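Local atomic coordinates of IPT/TIG domain-containing protein BACOVA_02650 (Bacteroides ovatus, PDB entry 5E7G), a protein that binds polysaccharide at the cell surface and probably captures xyloglucan there before it is transported into the periplasm for degradation. Residues A[68-73]-A[96-101]; A[127-132]-A[182-187]. All coordinates share one frame; numbering follows the deposited sequence.

Interaction 1 of 2, residues A[68-73]-A[96-101]. With SO4 (sulfate ion), chain F.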
loop_
_atom_site.group_PDB
_atom_site.type_symbol
_atom_site.label_atom_id
_atom_site.label_comp_id
_atom_site.label_asym_id
_atom_site.label_seq_id
_atom_site.Cartn_x
_atom_site.Cartn_y
_atom_site.Cartn_z
ATOM N N ASN A 68 -0.450 5.032 -41.185
ATOM C CA ASN A 68 -0.480 4.838 -39.739
ATOM C C ASN A 68 0.850 4.355 -39.198
ATOM O O ASN A 68 1.316 4.828 -38.163
ATOM C CB ASN A 68 -1.574 3.840 -39.355
ATOM C CG ASN A 68 -2.941 4.471 -39.322
ATOM O OD1 ASN A 68 -3.292 5.154 -38.362
ATOM N ND2 ASN A 68 -3.720 4.256 -40.376
ATOM N N GLU A 69 1.455 3.412 -39.908
ATOM C CA GLU A 69 2.687 2.781 -39.453
ATOM C C GLU A 69 3.935 3.540 -39.908
ATOM O O GLU A 69 5.044 3.010 -39.841
ATOM C CB GLU A 69 2.746 1.334 -39.949
ATOM C CG GLU A 69 1.503 0.517 -39.618
ATOM C CD GLU A 69 1.189 0.502 -38.128
ATOM O OE1 GLU A 69 2.139 0.551 -37.314
ATOM O OE2 GLU A 69 -0.010 0.450 -37.770
ATOM N N LEU A 70 3.753 4.778 -40.357
ATOM C CA LEU A 70 4.878 5.618 -40.762
ATOM C C LEU A 70 5.846 5.849 -39.603
ATOM O O LEU A 70 5.442 6.276 -38.522
ATOM C CB LEU A 70 4.374 6.967 -41.287
ATOM C CG LEU A 70 5.425 7.893 -41.906
ATOM C CD1 LEU A 70 5.716 7.465 -43.336
ATOM C CD2 LEU A 70 4.979 9.348 -41.856
ATOM N N GLU A 71 7.126 5.566 -39.821
ATOM C CA GLU A 71 8.133 5.853 -38.809
ATOM C C GLU A 71 8.263 7.371 -38.656
ATOM O O GLU A 71 8.447 8.088 -39.636
ATOM C CB GLU A 71 9.473 5.219 -39.174
ATOM C CG GLU A 71 10.530 5.351 -38.074
ATOM C CD GLU A 71 11.919 4.904 -38.505
ATOM O OE1 GLU A 71 12.087 4.465 -39.666
ATOM O OE2 GLU A 71 12.844 4.999 -37.673
ATOM N N LEU A 72 8.153 7.855 -37.425
ATOM C CA LEU A 72 8.069 9.290 -37.174
ATOM C C LEU A 72 9.423 9.895 -36.819
ATOM O O LEU A 72 10.347 9.190 -36.412
ATOM C CB LEU A 72 7.059 9.565 -36.057
ATOM C CG LEU A 72 5.672 8.935 -36.265
ATOM C CD1 LEU A 72 4.713 9.373 -35.160
ATOM C CD2 LEU A 72 5.098 9.274 -37.633
ATOM N N THR A 73 9.530 11.208 -36.995
ATOM C CA THR A 73 10.763 11.927 -36.709
ATOM C C THR A 73 11.048 11.928 -35.217
ATOM O O THR A 73 12.192 12.099 -34.803
ATOM C CB THR A 73 10.702 13.378 -37.203
ATOM O OG1 THR A 73 9.539 14.016 -36.657
ATOM C CG2 THR A 73 10.643 13.418 -38.726
ATOM N N MET A 96 6.423 19.328 -43.098
ATOM C CA MET A 96 5.217 19.004 -42.347
ATOM C C MET A 96 5.586 18.056 -41.211
ATOM O O MET A 96 6.516 17.256 -41.339
ATOM C CB MET A 96 4.145 18.383 -43.250
ATOM C CG MET A 96 4.385 16.925 -43.600
ATOM S SD MET A 96 3.074 16.173 -44.586
ATOM C CE MET A 96 1.654 16.416 -43.533
ATOM N N HIS A 97 4.851 18.143 -40.108
ATOM C CA HIS A 97 5.194 17.415 -38.893
ATOM C C HIS A 97 4.154 16.359 -38.557
ATOM O O HIS A 97 3.041 16.685 -38.144
ATOM C CB HIS A 97 5.339 18.390 -37.727
ATOM C CG HIS A 97 5.918 17.771 -36.497
ATOM N ND1 HIS A 97 5.206 16.915 -35.689
ATOM C CD2 HIS A 97 7.146 17.879 -35.941
ATOM C CE1 HIS A 97 5.967 16.526 -34.684
ATOM N NE2 HIS A 97 7.150 17.097 -34.813
ATOM N N VAL A 98 4.519 15.092 -38.734
ATOM C CA VAL A 98 3.648 13.995 -38.343
ATOM C C VAL A 98 3.811 13.766 -36.835
ATOM O O VAL A 98 4.909 13.461 -36.353
ATOM C CB VAL A 98 3.956 12.704 -39.121
ATOM C CG1 VAL A 98 2.930 11.632 -38.794
ATOM C CG2 VAL A 98 3.971 12.970 -40.617
ATOM N N LEU A 99 2.713 13.919 -36.102
ATOM C CA LEU A 99 2.732 13.953 -34.639
ATOM C C LEU A 99 2.986 12.602 -33.992
ATOM O O LEU A 99 2.352 11.604 -34.340
ATOM C CB LEU A 99 1.406 14.500 -34.112
ATOM C CG LEU A 99 1.068 15.940 -34.484
ATOM C CD1 LEU A 99 -0.376 16.234 -34.146
ATOM C CD2 LEU A 99 1.994 16.902 -33.769
ATOM N N SER A 100 3.907 12.584 -33.034
ATOM C CA SER A 100 4.131 11.400 -32.218
ATOM C C SER A 100 3.039 11.283 -31.155
ATOM O O SER A 100 2.363 12.264 -30.846
ATOM C CB SER A 100 5.507 11.459 -31.560
ATOM O OG SER A 100 6.526 11.330 -32.528
ATOM N N PRO A 101 2.862 10.079 -30.591
ATOM C CA PRO A 101 1.878 9.907 -29.515
ATOM C C PRO A 101 2.212 10.753 -28.280
ATOM O O PRO A 101 3.385 11.041 -28.019
ATOM C CB PRO A 101 1.962 8.408 -29.187
ATOM C CG PRO A 101 2.693 7.779 -30.337
ATOM C CD PRO A 101 3.596 8.834 -30.879
HETATM S S SO4 F . -1.239 2.126 -43.121
HETATM O O1 SO4 F . 0.014 2.439 -42.431
HETATM O O2 SO4 F . -1.006 2.160 -44.561
HETATM O O3 SO4 F . -1.665 0.786 -42.723
HETATM O O4 SO4 F . -2.295 3.095 -42.816
HETATM O O HOH W 1 7.151 12.897 -37.878
#

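Interaction 2 of 2, residues A[127-132]-A[182-187]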
loop_
_atom_site.group_PDB
_atom_site.type_symbol
_atom_site.label_atom_id
_atom_site.label_comp_id
_atom_site.label_asym_id
_atom_site.label_seq_id
_atom_site.Cartn_x
_atom_site.Cartn_y
_atom_site.Cartn_z
ATOM N N PHE A 127 8.214 9.487 -24.578
ATOM C CA PHE A 127 9.001 10.679 -24.282
ATOM C C PHE A 127 9.735 11.157 -25.531
ATOM O O PHE A 127 10.940 11.400 -25.504
ATOM C CB PHE A 127 9.996 10.409 -23.146
ATOM C CG PHE A 127 9.350 10.174 -21.811
ATOM C CD1 PHE A 127 8.207 10.862 -21.442
ATOM C CD2 PHE A 127 9.891 9.263 -20.924
ATOM C CE1 PHE A 127 7.620 10.646 -20.218
ATOM C CE2 PHE A 127 9.302 9.044 -19.697
ATOM C CZ PHE A 127 8.170 9.735 -19.345
ATOM N N TYR A 128 8.992 11.290 -26.623
ATOM C CA TYR A 128 9.534 11.788 -27.877
ATOM C C TYR A 128 9.594 13.304 -27.846
ATOM O O TYR A 128 8.692 13.952 -27.312
ATOM C CB TYR A 128 8.668 11.338 -29.063
ATOM C CG TYR A 128 8.420 9.845 -29.143
ATOM C CD1 TYR A 128 9.458 8.963 -29.411
ATOM C CD2 TYR A 128 7.142 9.321 -28.979
ATOM C CE1 TYR A 128 9.239 7.603 -29.496
ATOM C CE2 TYR A 128 6.912 7.954 -29.066
ATOM C CZ TYR A 128 7.967 7.105 -29.325
ATOM O OH TYR A 128 7.756 5.750 -29.411
ATOM N N GLU A 129 10.650 13.870 -28.418
ATOM C CA GLU A 129 10.683 15.304 -28.688
ATOM C C GLU A 129 10.549 16.136 -27.409
ATOM O O GLU A 129 9.896 17.180 -27.399
ATOM C CB GLU A 129 9.565 15.664 -29.679
ATOM C CG GLU A 129 9.601 14.825 -30.964
ATOM C CD GLU A 129 8.336 14.935 -31.798
ATOM O OE1 GLU A 129 8.448 15.022 -33.039
ATOM O OE2 GLU A 129 7.232 14.915 -31.219
ATOM N N VAL A 130 11.166 15.659 -26.332
ATOM C CA VAL A 130 11.201 16.397 -25.073
ATOM C C VAL A 130 11.822 17.775 -25.286
ATOM O O VAL A 130 12.976 17.891 -25.695
ATOM C CB VAL A 130 12.001 15.626 -23.993
ATOM C CG1 VAL A 130 12.132 16.445 -22.707
ATOM C CG2 VAL A 130 11.338 14.288 -23.705
ATOM N N GLN A 131 11.044 18.815 -25.012
ATOM C CA GLN A 131 11.519 20.188 -25.148
ATOM C C GLN A 131 12.083 20.709 -23.824
ATOM O O GLN A 131 13.201 21.225 -23.775
ATOM C CB GLN A 131 10.382 21.088 -25.636
ATOM C CG GLN A 131 9.875 20.726 -27.027
ATOM C CD GLN A 131 8.613 21.472 -27.403
ATOM O OE1 GLN A 131 7.955 22.075 -26.552
ATOM N NE2 GLN A 131 8.265 21.434 -28.685
ATOM N N ALA A 132 11.304 20.563 -22.755
ATOM C CA ALA A 132 11.703 21.039 -21.435
ATOM C C ALA A 132 11.211 20.106 -20.329
ATOM O O ALA A 132 10.283 19.318 -20.526
ATOM C CB ALA A 132 11.173 22.445 -21.208
ATOM N N GLU A 182 7.661 18.283 -20.862
ATOM C CA GLU A 182 7.101 19.077 -21.945
ATOM C C GLU A 182 7.582 18.555 -23.297
ATOM O O GLU A 182 8.771 18.638 -23.613
ATOM C CB GLU A 182 7.491 20.543 -21.760
ATOM C CG GLU A 182 6.564 21.539 -22.410
ATOM C CD GLU A 182 6.762 22.937 -21.856
ATOM O OE1 GLU A 182 5.783 23.517 -21.337
ATOM O OE2 GLU A 182 7.898 23.450 -21.929
ATOM N N CYS A 183 6.656 18.008 -24.081
ATOM C CA CYS A 183 6.974 17.482 -25.409
ATOM C C CYS A 183 6.287 18.304 -26.491
ATOM O O CYS A 183 5.420 19.127 -26.200
ATOM C CB CYS A 183 6.562 16.012 -25.521
ATOM S SG CYS A 183 7.490 14.899 -24.447
ATOM N N TYR A 184 6.690 18.076 -27.738
ATOM C CA TYR A 184 6.106 18.761 -28.889
ATOM C C TYR A 184 4.602 18.517 -28.966
ATOM O O TYR A 184 3.822 19.455 -29.136
ATOM C CB TYR A 184 6.787 18.289 -30.178
ATOM C CG TYR A 184 6.349 19.004 -31.440
ATOM C CD1 TYR A 184 5.143 18.694 -32.058
ATOM C CD2 TYR A 184 7.158 19.968 -32.028
ATOM C CE1 TYR A 184 4.743 19.337 -33.214
ATOM C CE2 TYR A 184 6.769 20.615 -33.188
ATOM C CZ TYR A 184 5.558 20.296 -33.776
ATOM O OH TYR A 184 5.163 20.935 -34.929
ATOM N N THR A 185 4.202 17.256 -28.840
ATOM C CA THR A 185 2.799 16.871 -28.974
ATOM C C THR A 185 1.957 17.433 -27.835
ATOM O O THR A 185 0.860 17.936 -28.061
ATOM C CB THR A 185 2.641 15.331 -29.011
ATOM O OG1 THR A 185 3.320 14.807 -30.158
ATOM C CG2 THR A 185 1.171 14.921 -29.083
ATOM N N SER A 186 2.484 17.336 -26.617
ATOM C CA SER A 186 1.787 17.792 -25.417
ATOM C C SER A 186 2.715 17.646 -24.204
ATOM O O SER A 186 3.905 17.379 -24.355
ATOM C CB SER A 186 0.494 16.999 -25.196
ATOM O OG SER A 186 0.771 15.621 -25.022
ATOM N N SER A 187 2.163 17.814 -23.008
ATOM C CA SER A 187 2.940 17.717 -21.778
ATOM C C SER A 187 2.373 16.655 -20.849
ATOM O O SER A 187 1.167 16.416 -20.835
ATOM C CB SER A 187 2.966 19.065 -21.073
ATOM O OG SER A 187 3.421 20.068 -21.960
HETATM O O HOH W 2 5.848 15.152 -28.929
HETATM O O HOH W 3 4.928 15.019 -32.117
#

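Interaction 1 of 2, residues A[68-73]-A[96-101]
L70 brings its CD2 methyl within 4.0 Å of CG2 of V98, just downstream of N68 and E69, whose backbone N atoms, together with ND2 of N68, donate to a sulfate probably taken up from the crystallisation liquor. L72 then carries most of the contact. Its two methyls touch successive residues of 96-101: CD2 lies 3.4 Å from CG1 of V98, the two side chains meeting at about a right angle, while CD1 sits 3.4 Å from the carbonyl O of L99 and reaches on to CA of S100. V98 answers with both branches, because a chi1 of -174° sets CG1 against L72 and leaves CG2 for L70. Shortening L72 to an alanine would remove both methyls and is likely to open a gap beside V98 and S100, leaving the valine touched only by L70 from this segment. At T73 apolar contact gives way to water: the backbone N donates to a water that in turn donates to O of V98, 2.8 Å away. Strand 97-98, paired in parallel with strand 23-24, thus meets the loop linking strands 61-65 and 82-86, an apolar loop-on-strand contact in the immunoglobulin-like fold of the first IPT/TIG domain.

Interaction 2 of 2, residues A[127-132]-A[182-187]
The carbonyl O of E182 is gripped by two backbone donors, Q131 N at 2.7 Å and nearly in line with the C=O bond, and A132 N at 3.3 Å and tilted 17° from the carbonyl plane. Two residues facing one make this a classic beta bulge, and E182 N returns a bond of 2.8 Å to O of A132. Next to it the packing stays close: the buried C183 turns SG to within 4.0 Å of CG2 of V130, and its CA-H points to O of E129. That same oxygen receives only a weak bond from Y184 N, so the pairing slackens as the strands part. Beyond lies the looser side, of longer side chains and water. Q131, extended beyond CG, lays NE2 3.4 Å from CA of Y184, with its amide plane turned 76° from the tyrosine ring, and OE2 of E129 comes 3.6 Å from CB of the same tyrosine. One water joins OE2 of E129 to T185 N; a second lies close to both OE2 and T185 OG1, which is also hydrogen-bonded to O of S100. The carboxylate of E182 forms a salt bridge with R146. C183 N bonds to O of S186 in the turn between strands 178-183 and 187-193. Strand 130-136 lies between 178-183 and 151-152, and on the inner side V130 and F127 pack on strands 156-158 and 164-168 of the facing sheet.

From the N terminus, interaction 1 comes first: residues 68-73 and 96-101 close a short loop that holds strands 82-86 and 91-95. The chain then runs on through strands 104-109 and 119-125 before interaction 2 opens at 127-132 and closes a longer loop at 182-187. The two loops stand in series, neither nesting nor crossing. Yet the two contacts, whose centres are about 14 Å apart, touch where the ring of H97 stacks on that of Y184, L99 packs against the same tyrosine, and NE2 of H97 makes a weak hydrogen bond to OE1 of E129. Interaction 1 lies at the end of the first domain that faces the second, interaction 2 at the facing end of the second, and their side chains meet at the junction.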